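Local coordinates for PDZ domain protein (PDB 4L8N) that is of unknown function but carries PDZ domains and a DUF4136 domain, and binds magnesium, at residues Glu52-Val57 with Asp65-Leu70. Sequence-based numbering, arbitrary orientation.
Sequences EEINGV and DEIPQL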
ATOM      1  N   GLU A  52      -9.594  30.959  14.140  1.00 66.53           N
ATOM      2  CA  GLU A  52     -10.815  30.792  14.923  1.00 68.18           C
ATOM      3  C   GLU A  52     -11.769  31.960  14.695  1.00 76.15           C
ATOM      4  O   GLU A  52     -12.973  31.747  14.541  1.00 77.89           O
ATOM      5  CB  GLU A  52     -10.495  30.641  16.421  1.00 69.52           C
ATOM      6  CG  GLU A  52      -9.725  29.374  16.768  1.00 71.75           C
ATOM      7  CD  GLU A  52     -10.511  28.080  16.827  1.00 87.39           C
ATOM      8  OE1 GLU A  52     -11.761  28.126  16.769  1.00 88.87           O
ATOM      9  OE2 GLU A  52      -9.868  27.015  16.960  1.00 78.71           O
ATOM     10  N   GLU A  53     -11.236  33.195  14.723  1.00 73.95           N
ATOM     11  CA  GLU A  53     -12.003  34.424  14.526  1.00 75.77           C
ATOM     12  C   GLU A  53     -11.242  35.374  13.628  1.00 79.57           C
ATOM     13  O   GLU A  53     -10.007  35.374  13.617  1.00 77.24           O
ATOM     14  CB  GLU A  53     -12.344  35.142  15.858  1.00 78.96           C
ATOM     15  CG  GLU A  53     -12.838  34.281  17.018  1.00 87.80           C
ATOM     16  CD  GLU A  53     -13.046  34.992  18.349  1.00112.05           C
ATOM     17  OE1 GLU A  53     -12.682  36.188  18.465  1.00104.70           O
ATOM     18  OE2 GLU A  53     -13.574  34.343  19.281  1.00 99.35           O
ATOM     19  N   ILE A  54     -11.986  36.184  12.872  1.00 78.36           N
ATOM     20  CA  ILE A  54     -11.448  37.240  12.012  1.00 78.13           C
ATOM     21  C   ILE A  54     -12.035  38.554  12.538  1.00 87.95           C
ATOM     22  O   ILE A  54     -13.253  38.680  12.660  1.00 89.00           O
ATOM     23  CB  ILE A  54     -11.743  37.006  10.500  1.00 79.13           C
ATOM     24  CG1 ILE A  54     -11.271  35.603  10.040  1.00 76.29           C
ATOM     25  CG2 ILE A  54     -11.148  38.137   9.640  1.00 77.95           C
ATOM     26  CD1 ILE A  54     -11.836  35.094   8.680  1.00 81.68           C
ATOM     27  N   ASN A  55     -11.164  39.501  12.902  1.00 87.91           N
ATOM     28  CA  ASN A  55     -11.513  40.835  13.418  1.00 91.54           C
ATOM     29  C   ASN A  55     -12.590  40.786  14.534  1.00 98.91           C
ATOM     30  O   ASN A  55     -13.409  41.702  14.652  1.00101.19           O
ATOM     31  CB  ASN A  55     -11.957  41.770  12.272  1.00 91.62           C
ATOM     32  CG  ASN A  55     -10.865  42.148  11.305  1.00 98.97           C
ATOM     33  OD1 ASN A  55      -9.743  42.496  11.693  1.00 89.35           O
ATOM     34  ND2 ASN A  55     -11.197  42.143  10.022  1.00 89.41           N
ATOM     35  N   GLY A  56     -12.546  39.723  15.339  1.00 95.37           N
ATOM     36  CA  GLY A  56     -13.465  39.501  16.448  1.00 96.79           C
ATOM     37  C   GLY A  56     -14.643  38.599  16.147  1.00102.28           C
ATOM     38  O   GLY A  56     -15.294  38.131  17.090  1.00104.02           O
ATOM     39  N   VAL A  57     -14.951  38.352  14.850  1.00 98.41           N
ATOM     40  CA  VAL A  57     -16.088  37.482  14.498  1.00 98.90           C
ATOM     41  C   VAL A  57     -15.627  36.008  14.299  1.00101.14           C
ATOM     42  O   VAL A  57     -14.771  35.740  13.446  1.00 98.79           O
ATOM     43  CB  VAL A  57     -16.972  37.986  13.306  1.00103.75           C
ATOM     44  CG1 VAL A  57     -16.149  38.488  12.126  1.00102.42           C
ATOM     45  CG2 VAL A  57     -17.986  36.930  12.855  1.00103.01           C
ATOM     46  N   ASP A  65     -18.029  30.920   1.920  1.00108.53           N
ATOM     47  CA  ASP A  65     -17.863  31.730   0.710  1.00109.48           C
ATOM     48  C   ASP A  65     -17.396  33.154   1.002  1.00112.58           C
ATOM     49  O   ASP A  65     -16.753  33.748   0.137  1.00112.27           O
ATOM     50  CB  ASP A  65     -19.179  31.782  -0.084  1.00114.36           C
ATOM     51  CG  ASP A  65     -19.707  30.420  -0.486  1.00129.38           C
ATOM     52  OD1 ASP A  65     -19.040  29.739  -1.305  1.00129.84           O
ATOM     53  OD2 ASP A  65     -20.777  30.023   0.032  1.00136.42           O
ATOM     54  N   GLU A  66     -17.716  33.704   2.196  1.00108.68           N
ATOM     55  CA  GLU A  66     -17.341  35.078   2.537  1.00109.07           C
ATOM     56  C   GLU A  66     -16.088  35.185   3.454  1.00108.53           C
ATOM     57  O   GLU A  66     -15.754  36.301   3.877  1.00109.20           O
ATOM     58  CB  GLU A  66     -18.525  35.879   3.118  1.00113.58           C
ATOM     59  CG  GLU A  66     -19.359  35.189   4.184  1.00127.49           C
ATOM     60  CD  GLU A  66     -20.644  35.912   4.557  1.00159.18           C
ATOM     61  OE1 GLU A  66     -20.612  37.157   4.706  1.00152.49           O
ATOM     62  OE2 GLU A  66     -21.679  35.228   4.728  1.00158.41           O
ATOM     63  N   ILE A  67     -15.353  34.061   3.686  1.00 99.43           N
ATOM     64  CA  ILE A  67     -14.113  34.072   4.472  1.00 95.56           C
ATOM     65  C   ILE A  67     -12.998  34.796   3.674  1.00 98.17           C
ATOM     66  O   ILE A  67     -12.351  35.643   4.286  1.00 97.57           O
ATOM     67  CB  ILE A  67     -13.689  32.665   4.988  1.00 95.44           C
ATOM     68  CG1 ILE A  67     -14.289  32.432   6.384  1.00 95.45           C
ATOM     69  CG2 ILE A  67     -12.144  32.460   5.003  1.00 92.83           C
ATOM     70  CD1 ILE A  67     -14.370  31.015   6.809  1.00100.85           C
ATOM     71  N   PRO A  68     -12.764  34.547   2.347  1.00 94.70           N
ATOM     72  CA  PRO A  68     -11.686  35.275   1.643  1.00 94.16           C
ATOM     73  C   PRO A  68     -11.841  36.801   1.641  1.00101.98           C
ATOM     74  O   PRO A  68     -10.834  37.502   1.732  1.00101.51           O
ATOM     75  CB  PRO A  68     -11.757  34.731   0.210  1.00 95.51           C
ATOM     76  CG  PRO A  68     -13.090  34.102   0.094  1.00101.31           C
ATOM     77  CD  PRO A  68     -13.395  33.560   1.447  1.00 96.35           C
ATOM     78  N   GLN A  69     -13.090  37.311   1.551  1.00102.23           N
ATOM     79  CA  GLN A  69     -13.395  38.751   1.552  1.00104.30           C
ATOM     80  C   GLN A  69     -13.153  39.351   2.935  1.00104.35           C
ATOM     81  O   GLN A  69     -12.655  40.473   3.026  1.00104.97           O
ATOM     82  CB  GLN A  69     -14.853  39.028   1.106  1.00109.06           C
ATOM     83  CG  GLN A  69     -15.123  38.820  -0.391  1.00135.01           C
ATOM     84  CD  GLN A  69     -15.212  37.359  -0.797  1.00155.53           C
ATOM     85  OE1 GLN A  69     -15.812  36.519  -0.109  1.00147.07           O
ATOM     86  NE2 GLN A  69     -14.602  37.024  -1.929  1.00149.18           N
ATOM     87  N   LEU A  70     -13.513  38.602   4.001  1.00 96.63           N
ATOM     88  CA  LEU A  70     -13.357  39.000   5.396  1.00 95.65           C
ATOM     89  C   LEU A  70     -11.889  39.029   5.801  1.00 97.92           C
ATOM     90  O   LEU A  70     -11.508  39.804   6.680  1.00 98.25           O
ATOM     91  CB  LEU A  70     -14.140  38.042   6.298  1.00 95.25           C
ATOM     92  CG  LEU A  70     -14.972  38.696   7.392  1.00101.62           C
ATOM     93  CD1 LEU A  70     -16.175  39.420   6.818  1.00104.16           C
ATOM     94  CD2 LEU A  70     -15.429  37.671   8.401  1.00103.68           C
TER
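Ile-54 meets Leu-70 partly through a backbone oxygen: its methyl CG2 lies 3.4 Å from Leu-70 O, the shortest approach between segments 52-57 and 65-70. Chi1 of -53° sets CG1 beside the backbone N, which leaves CG2 anti to it, and the two branches part. CG2 reaches the helix carbonyl, whereas CD1, at the end of the CG1 branch, comes within 4.3 Å of Ile-67 CG1.

Leu-70 contributes CD2, whose nearest atom across the contact is Val-57 CG1 at 3.9 Å; the same methyl lies 4.3 Å from Ile-54 CB. The Val-57 and Leu-70 side chains cross at about a right angle. Ile-54 and Val-57 can share this methyl because a type I' turn, with Asn-55 and Gly-56 at its central positions (phi 48° and 97°), brings them together; Val-57 N donates to Ile-54 O (2.8 Å) and Ile-54 N to Val-57 O (2.9 Å). Asn-55 leaves ND2 4.1 Å from Leu-70 O, while its OD1 accepts a hydrogen bond from Leu-80 N on the adjacent strand 78-84.

Within the PDZ domain, the short helix 67-71 sits against the hairpin at the edge of the antiparallel sheet, and Ile-67 also reaches Tyr-16 of strand 8-18. The side-chain pairs among Ile-54, Val-57, Ile-67 and Leu-70 are all apolar and 203 Å² is buried in total; the Leu-70 carbonyl aside, the link is probably mainly van der Waals and hydrophobic.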